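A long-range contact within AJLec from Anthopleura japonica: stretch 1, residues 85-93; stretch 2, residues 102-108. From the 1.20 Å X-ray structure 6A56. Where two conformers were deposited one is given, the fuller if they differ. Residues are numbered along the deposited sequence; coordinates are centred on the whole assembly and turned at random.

Stretch 1 85-93: FPKTGATYY
Stretch 2 (102-108) RFYGVQG

Two short antiparallel strand segments, centred on Thr-91 and Gly-105, carry this contact: their axes approach to 4.6 Å, their N-to-C directions differ by 153°, and the stretches bury 505 Å² between them. CA atoms pair Tyr-92 with Tyr-104 (4.2 Å) and Ala-90 with Val-106 (4.9 Å); Thr-91 CA lies 5.5 Å from Gly-105 CA.

Stretch 2 opens with Arg-102 at phi/psi 61/51, a left-handed backbone. Its chi1, chi2 and chi3 are all m (-63°, -84°, -78°) and chi4 is 177°, folding the chain so that the guanidinium lies flat on Tyr-92: planes at 2°, Arg-102 CZ 3.6 Å from the ring centroid and 16° off the normal, a cation-pi stack. A flat, charged guanidinium matches the electron-rich face of a tyrosine ring. Water 1 accepts a weak bond from Arg-102 NH2 (3.4 Å), bonds Tyr-92 OH (2.7 Å) and donates to Pro-86 O (2.9 Å).

Buried Phe-103 (-68/142, chi1 m, chi2 -73°) contributes mainly backbone. Its O accepts from Tyr-93 N at 2.9 Å and 167°, and also receives a CA-H...O contact from Tyr-92 CA at 3.3 Å. Water 4 bridges Phe-103 and Tyr-93 (-81/128, chi1 t, -175°, chi2 55°), accepting from Phe-103 N and donating to Tyr-93 O, both at 2.9 Å. The side chains of Tyr-93 and Phe-103 lead away at their ends; their closest side-chain pair is CB to CB, at 4.4 Å.

Tyr-104 (-147/171) is buried, with chi1 p (70°) and chi2 -89°; its OH is hydrogen-bonded elsewhere in the structure. It shares one sheet face with Ala-90, Tyr-92 and Val-106. Its CB sits over the Tyr-92 face opposite the guanidinium, 3.9 Å from the ring centroid, so Tyr-92 (-114/147, chi1 m, chi2 84°) is sandwiched. The two tyrosine rings are oblique, at 45°. The Tyr-104 ring also meets small apolar groups: Ala-90 (-106/134) CB reaches its CD2 at 3.7 Å, and CG of Pro-86, a buried cis proline at -76/151, lies 3.8 Å from its CE2.

Gly-105 (-135/153) forms the hydrogen-bonded pair with Thr-91 (-113/143): Gly-105 N to Thr-91 O is 2.9 Å at 158°, and Thr-91 N to Gly-105 O is 3.0 Å at 161°. Thr-91 has chi1 p (55°), and its OG1 lies 2.8 Å from water 3, which donates to Gly-105 O at 3.0 Å.

Val-106 (-129/121, chi1 t) places CG2 4.3 Å from Ala-90 CB, continuing the apolar face. Beyond it, water 2 accepts from Gln-107 N (2.9 Å) and donates to Gly-89 O (2.6 Å). Gly-89, at 85/-8, suits a turn where a CB would jam against the preceding carbonyl.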

# COMPACT_ATOMS: atom_id res chain seq x y z
N PHE A 85 11.02 -0.46 9.33
CA PHE A 85 10.53 -1.90 9.45
C PHE A 85 11.23 -2.46 10.68
O PHE A 85 12.44 -2.33 10.86
CB PHE A 85 10.98 -2.72 8.23
CG PHE A 85 10.69 -2.11 6.87
CD1 PHE A 85 11.55 -1.15 6.36
CD2 PHE A 85 9.57 -2.43 6.14
CE1 PHE A 85 11.30 -0.54 5.15
CE2 PHE A 85 9.33 -1.81 4.92
CZ PHE A 85 10.18 -0.84 4.44
N PRO A 86 10.48 -3.16 11.54
CA PRO A 86 9.02 -3.25 11.58
C PRO A 86 8.41 -1.99 12.16
O PRO A 86 9.00 -1.37 13.07
CB PRO A 86 8.73 -4.46 12.49
CG PRO A 86 9.85 -4.37 13.50
CD PRO A 86 11.05 -3.83 12.71
N LYS A 87 7.18 -1.66 11.75
CA LYS A 87 6.34 -0.69 12.45
C LYS A 87 4.99 -1.28 12.87
O LYS A 87 4.28 -0.65 13.60
CB LYS A 87 6.09 0.56 11.62
CG LYS A 87 7.31 1.41 11.40
CD LYS A 87 7.07 2.60 10.50
CE LYS A 87 6.29 3.70 11.17
NZ LYS A 87 5.79 4.67 10.17
N THR A 88 4.67 -2.50 12.41
CA THR A 88 3.52 -3.24 12.83
C THR A 88 3.95 -4.69 12.91
O THR A 88 4.97 -5.08 12.36
CB THR A 88 2.30 -3.10 11.91
OG1 THR A 88 2.61 -3.76 10.69
CG2 THR A 88 1.90 -1.66 11.67
N GLY A 89 3.14 -5.49 13.64
CA GLY A 89 3.40 -6.91 13.79
C GLY A 89 4.36 -7.30 14.89
O GLY A 89 4.54 -8.50 15.18
N ALA A 90 5.01 -6.31 15.51
CA ALA A 90 6.02 -6.54 16.52
C ALA A 90 5.48 -6.21 17.92
O ALA A 90 4.81 -5.20 18.08
CB ALA A 90 7.21 -5.69 16.26
N THR A 91 5.75 -7.10 18.87
CA THR A 91 5.53 -6.80 20.29
C THR A 91 6.91 -6.74 20.96
O THR A 91 7.81 -7.53 20.63
CB THR A 91 4.58 -7.83 20.95
OG1 THR A 91 5.09 -9.16 20.75
CG2 THR A 91 3.12 -7.77 20.49
N TYR A 92 7.05 -5.82 21.92
CA TYR A 92 8.36 -5.47 22.47
C TYR A 92 8.46 -5.87 23.94
O TYR A 92 7.45 -5.82 24.68
CB TYR A 92 8.62 -3.97 22.37
CG TYR A 92 8.74 -3.51 20.95
CD1 TYR A 92 7.63 -3.20 20.18
CD2 TYR A 92 9.97 -3.46 20.34
CE1 TYR A 92 7.73 -2.87 18.83
CE2 TYR A 92 10.08 -3.17 18.98
CZ TYR A 92 8.96 -2.86 18.23
OH TYR A 92 9.07 -2.55 16.89
N TYR A 93 9.66 -6.26 24.38
CA TYR A 93 9.87 -6.57 25.79
C TYR A 93 10.06 -5.26 26.55
O TYR A 93 10.91 -4.44 26.18
CB TYR A 93 11.08 -7.48 25.92
CG TYR A 93 11.36 -7.98 27.30
CD1 TYR A 93 10.43 -8.65 28.06
CD2 TYR A 93 12.61 -7.76 27.82
CE1 TYR A 93 10.75 -9.09 29.35
CE2 TYR A 93 12.95 -8.18 29.10
CZ TYR A 93 12.03 -8.87 29.84
OH TYR A 93 12.36 -9.29 31.11
N ARG A 102 14.93 -2.59 22.91
CA ARG A 102 13.89 -2.91 21.93
C ARG A 102 14.01 -4.32 21.35
O ARG A 102 13.90 -4.55 20.16
CB ARG A 102 13.85 -1.84 20.84
CG ARG A 102 13.48 -0.47 21.38
CD ARG A 102 11.97 -0.28 21.50
NE ARG A 102 11.39 0.01 20.18
CZ ARG A 102 10.08 0.18 19.95
NH1 ARG A 102 9.20 0.04 20.95
NH2 ARG A 102 9.66 0.46 18.71
N PHE A 103 14.13 -5.30 22.27
CA PHE A 103 13.90 -6.70 21.87
C PHE A 103 12.43 -6.88 21.53
O PHE A 103 11.58 -6.35 22.21
CB PHE A 103 14.34 -7.64 22.99
CG PHE A 103 15.83 -7.69 23.17
CD1 PHE A 103 16.61 -8.35 22.24
CD2 PHE A 103 16.44 -7.06 24.23
CE1 PHE A 103 17.98 -8.32 22.35
CE2 PHE A 103 17.82 -7.04 24.34
CZ PHE A 103 18.58 -7.70 23.42
N TYR A 104 12.16 -7.67 20.49
CA TYR A 104 10.81 -7.85 20.03
C TYR A 104 10.62 -9.27 19.49
O TYR A 104 11.53 -10.04 19.26
CB TYR A 104 10.40 -6.76 19.00
CG TYR A 104 11.08 -6.85 17.64
CD1 TYR A 104 12.31 -6.21 17.39
CD2 TYR A 104 10.47 -7.47 16.58
CE1 TYR A 104 12.91 -6.25 16.15
CE2 TYR A 104 11.06 -7.52 15.32
CZ TYR A 104 12.30 -6.91 15.12
OH TYR A 104 12.84 -7.03 13.86
N GLY A 105 9.32 -9.55 19.24
CA GLY A 105 8.91 -10.75 18.53
C GLY A 105 7.87 -10.45 17.49
O GLY A 105 7.15 -9.48 17.59
N VAL A 106 7.84 -11.30 16.46
CA VAL A 106 6.86 -11.26 15.42
C VAL A 106 6.30 -12.68 15.29
O VAL A 106 7.04 -13.62 15.04
CB VAL A 106 7.49 -10.80 14.07
CG1 VAL A 106 6.45 -10.85 12.97
CG2 VAL A 106 8.07 -9.40 14.20
N GLN A 107 5.00 -12.81 15.47
CA GLN A 107 4.40 -14.19 15.49
C GLN A 107 4.63 -14.85 14.13
O GLN A 107 4.31 -14.28 13.11
CB GLN A 107 2.94 -14.11 15.88
CG GLN A 107 2.30 -15.47 16.20
CD GLN A 107 3.06 -16.28 17.24
OE1 GLN A 107 3.32 -17.49 17.05
NE2 GLN A 107 3.35 -15.70 18.36
N GLY A 108 5.14 -16.09 14.14
CA GLY A 108 5.45 -16.74 12.90
C GLY A 108 6.92 -16.76 12.55
O GLY A 108 7.33 -17.47 11.66
O HOH W 1 10.31 -0.52 15.52
O HOH W 2 3.06 -10.68 15.11
O HOH W 3 4.30 -10.05 18.18
O HOH W 4 13.55 -4.89 25.09